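PDB 6EU6: ammonium transporter from Kuenenia stuttgartiensis, which probably senses extracellular ammonium through a trimeric membrane domain of the ammonium transporter family and passes the signal across the membrane to a histidine kinase. Local coordinates for residues L254-A259 / A303-G308; L269-L274 / P319-A324; T28-G33 / F214-G219. All coordinates share one frame; numbering follows the deposited sequence.

Interaction 1 (L254-A259 / A303-G308); sequences LIFIYA and AIIAEG. With LMT (dodecyl-beta-D-maltoside), chain E.
Phe256 and Ile304 lie alongside one another, pointing opposite ways, where segments 254-259 and 303-308 of helices 234-261 and 289-312 face each other, and methyl CG2 of Ile304 meets the rim of the ring, in its plane, at 3.9 Å from Phe256 CE2. With CG anti to the backbone N (chi1 177°), the Phe256 ring is carried out toward the other helix, and its far end, CZ, comes within 3.9 Å of CG1 of Ile305, whose side chain crosses it at about a right angle. Ile304 uses its other branch on Ile257: the two CD1 atoms lie 3.7 Å apart, the side chains again nearly perpendicular. The segment axes approach no closer than 11.7 Å, at 49°, and the gap is filled by a ring and long branched isoleucines. On another side of segment 254-259, the alkyl tail of a dodecyl maltoside passes over one face of the poorly ordered Tyr258 ring, its C3 above the centre, tentatively a CH-pi approach. Helix 266-280 lies against both partners, Ile257 touching Ser268 and Ile304 touching Ala272, while Leu254 packs on Val49 of the second subunit.

Interaction 2 (L269-L274 / P319-A324); sequences LFTAIL and PVSAIA
Thr271 points its side chain at Ser321, and the nearest atoms across the contact are Thr271 OG1 and Ser321 CB, 3.6 Å apart. The two hydroxyls, Thr271 OG1 and Ser321 OG, stand 3.7 Å from each other, and instead of pairing they turn to a common partner, since both are hydrogen-bonded to Glu307 OE2 on helix 289-312. The threonine torsion sorts its two branches: at chi1 -62° OG1 lies beside the backbone N, whereas CG2 stands anti to that nitrogen. OG1 is thereby also placed within bonding distance of Gly267 O, one turn back on its own helix, but its single hydrogen cannot serve both Gly267 O and Glu307 OE2 fully. On the apolar branch, Thr271 CG2 lies 4.2 Å from Ser321 CB and 4.4 Å from Ala324 CB. A β-branched residue suits this place because one carbon presents a polar and an apolar arm together. Short Ser321 and Ala324 let the chain draw near, with the CA atoms of Thr271 and Ser321 only 6.7 Å apart.

Ser321 is the N-cap residue of helix 322-340, one of the membrane-spanning helices of the ammonium transporter fold. Its positive phi (58°) puts it in the left-handed helical region just before the helix. Its chi1 of -53° sets OG beside the backbone N, where it bonds to Glu307 and makes no capping bond. Asp318 OD2 accepts a hydrogen bond from Ile323 N, in the first turn of the helix.

One water joins the segments, donating to Thr271 OG1 at 2.8 Å and to Val320 O at 2.6 Å. It thus satisfies a loop carbonyl and uses OG1 as an acceptor, while the hydroxyl hydrogen remains for Glu307 or Gly267. Glu307 CB also packs on Ala324.

Interaction 3 (T28-G33 / F214-G219); sequences TSYETG and FFLWFG
Leu216 reaches the ring of Tyr30 with one methyl, CD1 lying 4.3 Å from Tyr30 CG, and Phe215 comes a similar distance from Ser29, with its CD2 4.4 Å from Ser29 OG. Both approaches are oblique to the rings concerned. The direct touch between segments 28-33 and 214-219 of helices 2-34 and 206-226 is thus a light one, with facing CA atoms 8.7 Å apart and only 102 Å² buried in all. Neither half has a solvent side, for all four residues are buried. The closer packing is around Tyr30, whose CG is anti to the backbone N (chi1 -166°), sending the ring along the flank of helix 266-280, where Phe270 and Leu274 meet it; Leu274 also touches Leu216. At the looser end, Phe215 also packs on Leu25 of its own chain and on Leu25 of the second subunit, and Ser29 packs on Leu211 of the third, placing this contact near the trimer interface.

Within segment 28-33, Thr32 OG1 donates to Thr28 O at 2.7 Å, a bond internal to the helix. Ser29 OG pairs with Leu25 O in the same way. With that hydroxyl bonded to its own helix, Ser29 can offer Phe215 a largely apolar surface, so the helices are held by shape and van der Waals contact rather than by polar bonds.

Overall arrangement
From the N terminus, helix 2-34 carries the first half of interaction 3, which closes a span of 180 residues when helix 206-226 returns to it. Only then does interaction 1 open on helix 234-261, so the two stand in series. Interaction 2 opens on the next helix, 266-280, before interaction 1 closes on helix 289-312, and itself closes at the start of helix 322-340; these two loops, of 43 and 44 residues, cross rather than nest. Their centres are 11 Å apart. Helix 266-280 is the common element: it lies between the other two contacts, touching both, and its Leu269 packs on Leu254 of interaction 1.

Interaction 1 (L254-A259 / A303-G308)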
loop_
_atom_site.group_PDB
_atom_site.type_symbol
_atom_site.label_atom_id
_atom_site.label_comp_id
_atom_site.label_asym_id
_atom_site.label_seq_id
_atom_site.Cartn_x
_atom_site.Cartn_y
_atom_site.Cartn_z
ATOM N N LEU A 254 9.541 23.850 4.675
ATOM C CA LEU A 254 10.942 23.720 4.952
ATOM C C LEU A 254 11.524 25.113 5.029
ATOM O O LEU A 254 12.308 25.375 5.925
ATOM C CB LEU A 254 11.730 22.950 3.892
ATOM C CG LEU A 254 11.462 21.437 3.821
ATOM C CD1 LEU A 254 12.172 20.900 2.573
ATOM C CD2 LEU A 254 11.896 20.820 5.171
ATOM N N ILE A 255 11.122 25.991 4.118
ATOM C CA ILE A 255 11.709 27.319 4.086
ATOM C C ILE A 255 11.308 28.143 5.314
ATOM O O ILE A 255 12.179 28.662 5.958
ATOM C CB ILE A 255 11.427 28.035 2.762
ATOM C CG1 ILE A 255 12.144 27.313 1.647
ATOM C CG2 ILE A 255 11.860 29.505 2.830
ATOM C CD1 ILE A 255 11.538 27.624 0.325
ATOM N N PHE A 256 10.004 28.237 5.603
ATOM C CA PHE A 256 9.428 29.016 6.678
ATOM C C PHE A 256 9.887 28.507 8.044
ATOM O O PHE A 256 10.134 29.303 8.952
ATOM C CB PHE A 256 7.896 28.948 6.588
ATOM C CG PHE A 256 7.153 29.657 7.710
ATOM C CD1 PHE A 256 7.064 31.034 7.725
ATOM C CD2 PHE A 256 6.517 28.938 8.722
ATOM C CE1 PHE A 256 6.354 31.693 8.733
ATOM C CE2 PHE A 256 5.836 29.590 9.754
ATOM C CZ PHE A 256 5.751 30.978 9.751
ATOM N N ILE A 257 9.930 27.180 8.217
ATOM C CA ILE A 257 10.335 26.614 9.470
ATOM C C ILE A 257 11.834 26.874 9.738
ATOM O O ILE A 257 12.169 27.120 10.905
ATOM C CB ILE A 257 10.050 25.104 9.599
ATOM C CG1 ILE A 257 8.535 24.815 9.595
ATOM C CG2 ILE A 257 10.614 24.563 10.898
ATOM C CD1 ILE A 257 8.197 23.338 9.268
ATOM N N TYR A 258 12.712 26.784 8.710
ATOM C CA TYR A 258 14.171 27.076 8.829
ATOM C C TYR A 258 14.339 28.545 9.184
ATOM O O TYR A 258 14.941 28.889 10.202
ATOM C CB TYR A 258 14.960 26.748 7.533
ATOM C CG TYR A 258 16.490 26.736 7.701
ATOM C CD1 TYR A 258 17.109 25.860 8.592
ATOM C CD2 TYR A 258 17.313 27.607 6.967
ATOM C CE1 TYR A 258 18.496 25.853 8.757
ATOM C CE2 TYR A 258 18.697 27.607 7.129
ATOM C CZ TYR A 258 19.278 26.721 8.029
ATOM O OH TYR A 258 20.635 26.691 8.211
ATOM N N ALA A 259 13.735 29.403 8.381
ATOM C CA ALA A 259 13.860 30.834 8.599
ATOM C C ALA A 259 13.437 31.276 10.047
ATOM O O ALA A 259 14.039 32.169 10.597
ATOM C CB ALA A 259 13.073 31.586 7.536
ATOM N N ALA A 303 -0.963 26.833 7.820
ATOM C CA ALA A 303 -1.325 25.706 8.688
ATOM C C ALA A 303 -0.366 25.593 9.888
ATOM O O ALA A 303 -0.775 25.252 10.996
ATOM C CB ALA A 303 -1.358 24.412 7.906
ATOM N N ILE A 304 0.909 25.907 9.660
ATOM C CA ILE A 304 1.901 25.877 10.699
ATOM C C ILE A 304 1.631 27.041 11.688
ATOM O O ILE A 304 1.789 26.826 12.890
ATOM C CB ILE A 304 3.317 26.012 10.110
ATOM C CG1 ILE A 304 3.676 24.718 9.370
ATOM C CG2 ILE A 304 4.355 26.295 11.193
ATOM C CD1 ILE A 304 4.951 24.882 8.554
ATOM N N ILE A 305 1.192 28.203 11.169
ATOM C CA ILE A 305 0.893 29.326 12.041
ATOM C C ILE A 305 -0.278 28.905 12.912
ATOM O O ILE A 305 -0.287 29.077 14.146
ATOM C CB ILE A 305 0.601 30.582 11.234
ATOM C CG1 ILE A 305 1.929 31.076 10.623
ATOM C CG2 ILE A 305 -0.064 31.672 12.117
ATOM C CD1 ILE A 305 1.768 32.062 9.489
ATOM N N ALA A 306 -1.298 28.368 12.264
ATOM C CA ALA A 306 -2.449 27.862 12.964
ATOM C C ALA A 306 -2.163 26.812 13.992
ATOM O O ALA A 306 -2.713 26.850 15.113
ATOM C CB ALA A 306 -3.516 27.407 12.013
ATOM N N GLU A 307 -1.291 25.874 13.657
ATOM C CA GLU A 307 -0.973 24.826 14.594
ATOM C C GLU A 307 -0.396 25.415 15.908
ATOM O O GLU A 307 -0.795 25.007 17.003
ATOM C CB GLU A 307 0.064 23.923 13.957
ATOM C CG GLU A 307 0.715 22.923 14.842
ATOM C CD GLU A 307 1.863 22.163 14.121
ATOM O OE1 GLU A 307 2.864 22.743 13.630
ATOM O OE2 GLU A 307 1.742 20.939 14.007
ATOM N N GLY A 308 0.527 26.381 15.784
ATOM C CA GLY A 308 1.080 27.059 16.926
ATOM C C GLY A 308 0.062 27.897 17.714
ATOM O O GLY A 308 0.097 27.938 18.937
HETATM C C1B LMT E . 26.103 19.101 9.046
HETATM C C2B LMT E . 26.531 18.953 10.544
HETATM C C3B LMT E . 27.454 20.098 10.941
HETATM C C4B LMT E . 28.625 20.006 10.005
HETATM C C5B LMT E . 28.210 20.235 8.576
HETATM C C6B LMT E . 29.471 20.257 7.696
HETATM O O1B LMT E . 25.363 20.304 8.875
HETATM O O2B LMT E . 25.411 19.010 11.438
HETATM O O3B LMT E . 27.979 20.027 12.274
HETATM O "O4'" LMT E . 29.614 20.973 10.376
HETATM O O5B LMT E . 27.243 19.216 8.195
HETATM O O6B LMT E . 30.574 19.425 8.206
HETATM C "C1'" LMT E . 21.657 21.771 7.876
HETATM C "C2'" LMT E . 21.775 20.568 8.730
HETATM C "C3'" LMT E . 23.113 20.424 9.301
HETATM C "C4'" LMT E . 24.097 20.272 8.233
HETATM C "C5'" LMT E . 23.913 21.429 7.221
HETATM C "C6'" LMT E . 24.806 21.213 6.018
HETATM O "O1'" LMT E . 20.337 21.877 7.390
HETATM O "O2'" LMT E . 20.933 20.693 9.843
HETATM O "O3'" LMT E . 23.229 19.269 10.111
HETATM O "O5'" LMT E . 22.566 21.598 6.804
HETATM O "O6'" LMT E . 24.759 19.892 5.444
HETATM C C1 LMT E . 20.152 23.052 6.555
HETATM C C2 LMT E . 18.663 23.230 6.218
HETATM C C3 LMT E . 18.392 24.304 5.169
HETATM C C4 LMT E . 16.885 24.471 4.853
HETATM C C5 LMT E . 16.495 24.018 3.441
HETATM C C6 LMT E . 15.528 24.900 2.654
HETATM C C7 LMT E . 14.912 24.095 1.492
HETATM C C8 LMT E . 15.055 24.730 0.113
HETATM C C9 LMT E . 14.445 23.899 -1.047
HETATM C C10 LMT E . 14.248 24.710 -2.380
HETATM C C11 LMT E . 14.559 24.008 -3.745
HETATM C C12 LMT E . 13.386 23.700 -4.698
#

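Interaction 2 (L269-L274 / P319-A324)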
loop_
_atom_site.group_PDB
_atom_site.type_symbol
_atom_site.label_atom_id
_atom_site.label_comp_id
_atom_site.label_asym_id
_atom_site.label_seq_id
_atom_site.Cartn_x
_atom_site.Cartn_y
_atom_site.Cartn_z
ATOM N N LEU A 269 6.587 20.013 9.618
ATOM C CA LEU A 269 6.712 19.693 8.204
ATOM C C LEU A 269 5.568 18.758 7.772
ATOM O O LEU A 269 4.952 18.941 6.718
ATOM C CB LEU A 269 8.049 19.034 7.931
ATOM C CG LEU A 269 8.214 18.461 6.533
ATOM C CD1 LEU A 269 8.299 19.574 5.523
ATOM C CD2 LEU A 269 9.472 17.609 6.478
ATOM N N PHE A 270 5.271 17.746 8.594
ATOM C CA PHE A 270 4.149 16.847 8.273
ATOM C C PHE A 270 2.851 17.582 8.260
ATOM O O PHE A 270 2.033 17.437 7.333
ATOM C CB PHE A 270 3.986 15.711 9.330
ATOM C CG PHE A 270 5.199 14.791 9.490
ATOM C CD1 PHE A 270 5.858 14.291 8.431
ATOM C CD2 PHE A 270 5.580 14.367 10.729
ATOM C CE1 PHE A 270 6.966 13.464 8.552
ATOM C CE2 PHE A 270 6.678 13.537 10.876
ATOM C CZ PHE A 270 7.346 13.061 9.776
ATOM N N THR A 271 2.636 18.413 9.285
ATOM C CA THR A 271 1.404 19.223 9.351
ATOM C C THR A 271 1.189 19.965 8.045
ATOM O O THR A 271 0.103 20.027 7.527
ATOM C CB THR A 271 1.448 20.188 10.557
ATOM O OG1 THR A 271 1.514 19.419 11.731
ATOM C CG2 THR A 271 0.228 21.086 10.625
ATOM N N ALA A 272 2.235 20.608 7.546
ATOM C CA ALA A 272 2.079 21.407 6.398
ATOM C C ALA A 272 1.725 20.576 5.130
ATOM O O ALA A 272 0.908 21.006 4.326
ATOM C CB ALA A 272 3.337 22.225 6.199
ATOM N N ILE A 273 2.416 19.419 4.947
ATOM C CA ILE A 273 2.170 18.539 3.842
ATOM C C ILE A 273 0.711 18.100 3.852
ATOM O O ILE A 273 0.018 18.231 2.859
ATOM C CB ILE A 273 3.149 17.337 3.864
ATOM C CG1 ILE A 273 4.550 17.894 3.542
ATOM C CG2 ILE A 273 2.695 16.339 2.826
ATOM C CD1 ILE A 273 5.672 16.931 3.818
ATOM N N LEU A 274 0.260 17.597 4.994
ATOM C CA LEU A 274 -1.085 17.111 5.063
ATOM C C LEU A 274 -2.135 18.237 4.873
ATOM O O LEU A 274 -3.168 18.014 4.240
ATOM C CB LEU A 274 -1.313 16.372 6.376
ATOM C CG LEU A 274 -0.529 15.144 6.752
ATOM C CD1 LEU A 274 -1.249 14.512 7.963
ATOM C CD2 LEU A 274 -0.483 14.194 5.612
ATOM N N PRO A 319 -2.696 16.314 19.803
ATOM C CA PRO A 319 -1.414 15.589 19.672
ATOM C C PRO A 319 -0.945 15.374 18.222
ATOM O O PRO A 319 0.223 15.241 18.010
ATOM C CB PRO A 319 -1.743 14.237 20.319
ATOM C CG PRO A 319 -2.835 14.566 21.316
ATOM C CD PRO A 319 -3.697 15.537 20.588
ATOM N N VAL A 320 -1.839 15.389 17.228
ATOM C CA VAL A 320 -1.451 15.186 15.829
ATOM C C VAL A 320 -1.662 16.396 14.951
ATOM O O VAL A 320 -1.546 16.279 13.765
ATOM C CB VAL A 320 -2.188 13.985 15.191
ATOM C CG1 VAL A 320 -2.009 12.716 16.027
ATOM C CG2 VAL A 320 -3.636 14.297 14.963
ATOM N N SER A 321 -2.033 17.522 15.540
ATOM C CA SER A 321 -2.404 18.742 14.837
ATOM C C SER A 321 -3.578 18.537 13.874
ATOM O O SER A 321 -3.597 19.092 12.776
ATOM C CB SER A 321 -1.199 19.339 14.138
ATOM O OG SER A 321 -0.153 19.501 15.046
ATOM N N ALA A 322 -4.498 17.629 14.235
ATOM C CA ALA A 322 -5.661 17.332 13.431
ATOM C C ALA A 322 -6.506 18.580 13.105
ATOM O O ALA A 322 -7.063 18.729 12.006
ATOM C CB ALA A 322 -6.528 16.336 14.133
ATOM N N ILE A 323 -6.602 19.482 14.081
ATOM C CA ILE A 323 -7.458 20.685 13.903
ATOM C C ILE A 323 -6.827 21.591 12.866
ATOM O O ILE A 323 -7.450 22.002 11.916
ATOM C CB ILE A 323 -7.627 21.444 15.216
ATOM C CG1 ILE A 323 -8.309 20.540 16.252
ATOM C CG2 ILE A 323 -8.433 22.701 14.928
ATOM C CD1 ILE A 323 -8.125 21.066 17.703
ATOM N N ALA A 324 -5.538 21.814 13.003
ATOM C CA ALA A 324 -4.824 22.568 11.972
ATOM C C ALA A 324 -4.839 21.940 10.602
ATOM O O ALA A 324 -5.044 22.657 9.612
ATOM C CB ALA A 324 -3.393 22.784 12.405
HETATM O O HOH W 1 0.133 17.044 11.864
#

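Interaction 3 (T28-G33 / F214-G219)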
loop_
_atom_site.group_PDB
_atom_site.type_symbol
_atom_site.label_atom_id
_atom_site.label_comp_id
_atom_site.label_asym_id
_atom_site.label_seq_id
_atom_site.Cartn_x
_atom_site.Cartn_y
_atom_site.Cartn_z
ATOM N N THR A 28 -3.629 5.553 11.014
ATOM C CA THR A 28 -3.180 4.700 12.128
ATOM C C THR A 28 -1.647 4.895 12.340
ATOM O O THR A 28 -1.182 5.168 13.452
ATOM C CB THR A 28 -3.459 3.223 11.846
ATOM O OG1 THR A 28 -4.867 3.031 11.594
ATOM C CG2 THR A 28 -3.009 2.386 13.097
ATOM N N SER A 29 -0.871 4.851 11.244
ATOM C CA SER A 29 0.595 5.014 11.400
ATOM C C SER A 29 0.953 6.388 11.858
ATOM O O SER A 29 1.865 6.529 12.653
ATOM C CB SER A 29 1.363 4.771 10.119
ATOM O OG SER A 29 0.839 3.631 9.592
ATOM N N TYR A 30 0.367 7.398 11.202
ATOM C CA TYR A 30 0.637 8.803 11.521
ATOM C C TYR A 30 0.374 9.067 13.024
ATOM O O TYR A 30 1.243 9.605 13.753
ATOM C CB TYR A 30 -0.261 9.669 10.656
ATOM C CG TYR A 30 0.127 11.104 10.629
ATOM C CD1 TYR A 30 1.118 11.525 9.778
ATOM C CD2 TYR A 30 -0.492 12.054 11.493
ATOM C CE1 TYR A 30 1.455 12.847 9.661
ATOM C CE2 TYR A 30 -0.151 13.418 11.415
ATOM C CZ TYR A 30 0.831 13.794 10.512
ATOM O OH TYR A 30 1.256 15.068 10.405
ATOM N N GLU A 31 -0.837 8.707 13.475
ATOM C CA GLU A 31 -1.171 8.957 14.829
ATOM C C GLU A 31 -0.283 8.161 15.812
ATOM O O GLU A 31 0.073 8.714 16.848
ATOM C CB GLU A 31 -2.656 8.711 15.146
ATOM C CG GLU A 31 -3.600 9.500 14.237
ATOM C CD GLU A 31 -5.116 9.177 14.445
ATOM O OE1 GLU A 31 -5.420 8.551 15.565
ATOM O OE2 GLU A 31 -5.942 9.601 13.511
ATOM N N THR A 32 0.016 6.886 15.508
ATOM C CA THR A 32 0.864 6.082 16.344
ATOM C C THR A 32 2.266 6.751 16.381
ATOM O O THR A 32 2.839 6.963 17.435
ATOM C CB THR A 32 0.950 4.694 15.827
ATOM O OG1 THR A 32 -0.326 4.093 15.773
ATOM C CG2 THR A 32 1.883 3.805 16.728
ATOM N N GLY A 33 2.788 7.163 15.227
ATOM C CA GLY A 33 4.054 7.858 15.190
ATOM C C GLY A 33 4.143 9.096 16.059
ATOM O O GLY A 33 5.160 9.363 16.727
ATOM N N PHE A 214 3.292 9.316 3.778
ATOM C CA PHE A 214 3.277 8.739 2.440
ATOM C C PHE A 214 2.004 7.978 2.094
ATOM O O PHE A 214 1.477 8.076 0.975
ATOM C CB PHE A 214 4.487 7.855 2.205
ATOM C CG PHE A 214 5.742 8.580 1.804
ATOM C CD1 PHE A 214 5.842 9.257 0.583
ATOM C CD2 PHE A 214 6.881 8.494 2.617
ATOM C CE1 PHE A 214 7.070 9.882 0.217
ATOM C CE2 PHE A 214 8.098 9.119 2.225
ATOM C CZ PHE A 214 8.152 9.760 1.008
ATOM N N PHE A 215 1.479 7.185 3.040
ATOM C CA PHE A 215 0.250 6.488 2.800
ATOM C C PHE A 215 -0.907 7.433 2.576
ATOM O O PHE A 215 -1.807 7.180 1.764
ATOM C CB PHE A 215 -0.191 5.639 4.004
ATOM C CG PHE A 215 0.506 4.352 4.102
ATOM C CD1 PHE A 215 0.339 3.404 3.121
ATOM C CD2 PHE A 215 1.269 4.049 5.243
ATOM C CE1 PHE A 215 0.991 2.171 3.234
ATOM C CE2 PHE A 215 1.934 2.853 5.344
ATOM C CZ PHE A 215 1.821 1.931 4.313
ATOM N N LEU A 216 -0.936 8.490 3.388
ATOM C CA LEU A 216 -2.014 9.465 3.280
ATOM C C LEU A 216 -1.982 10.147 1.943
ATOM O O LEU A 216 -3.023 10.340 1.295
ATOM C CB LEU A 216 -1.949 10.470 4.425
ATOM C CG LEU A 216 -2.341 9.876 5.817
ATOM C CD1 LEU A 216 -2.059 10.898 6.928
ATOM C CD2 LEU A 216 -3.791 9.496 5.867
ATOM N N TRP A 217 -0.776 10.532 1.560
ATOM C CA TRP A 217 -0.557 11.249 0.274
ATOM C C TRP A 217 -1.008 10.340 -0.920
ATOM O O TRP A 217 -1.767 10.737 -1.836
ATOM C CB TRP A 217 0.906 11.650 0.243
ATOM C CG TRP A 217 1.473 12.469 -0.925
ATOM C CD1 TRP A 217 0.996 12.570 -2.186
ATOM C CD2 TRP A 217 2.648 13.266 -0.876
ATOM N NE1 TRP A 217 1.864 13.343 -2.964
ATOM C CE2 TRP A 217 2.868 13.795 -2.169
ATOM C CE3 TRP A 217 3.563 13.532 0.115
ATOM C CZ2 TRP A 217 3.945 14.597 -2.480
ATOM C CZ3 TRP A 217 4.652 14.331 -0.184
ATOM C CH2 TRP A 217 4.825 14.870 -1.479
ATOM N N PHE A 218 -0.543 9.095 -0.901
ATOM C CA PHE A 218 -0.975 8.087 -1.852
ATOM C C PHE A 218 -2.467 7.939 -1.872
ATOM O O PHE A 218 -3.073 8.036 -2.902
ATOM C CB PHE A 218 -0.375 6.754 -1.476
ATOM C CG PHE A 218 -0.874 5.631 -2.273
ATOM C CD1 PHE A 218 -0.281 5.314 -3.499
ATOM C CD2 PHE A 218 -1.857 4.825 -1.783
ATOM C CE1 PHE A 218 -0.716 4.226 -4.230
ATOM C CE2 PHE A 218 -2.364 3.753 -2.525
ATOM C CZ PHE A 218 -1.786 3.446 -3.759
ATOM N N GLY A 219 -3.063 7.712 -0.726
ATOM C CA GLY A 219 -4.521 7.674 -0.656
ATOM C C GLY A 219 -5.262 8.884 -1.179
ATOM O O GLY A 219 -6.350 8.746 -1.775
#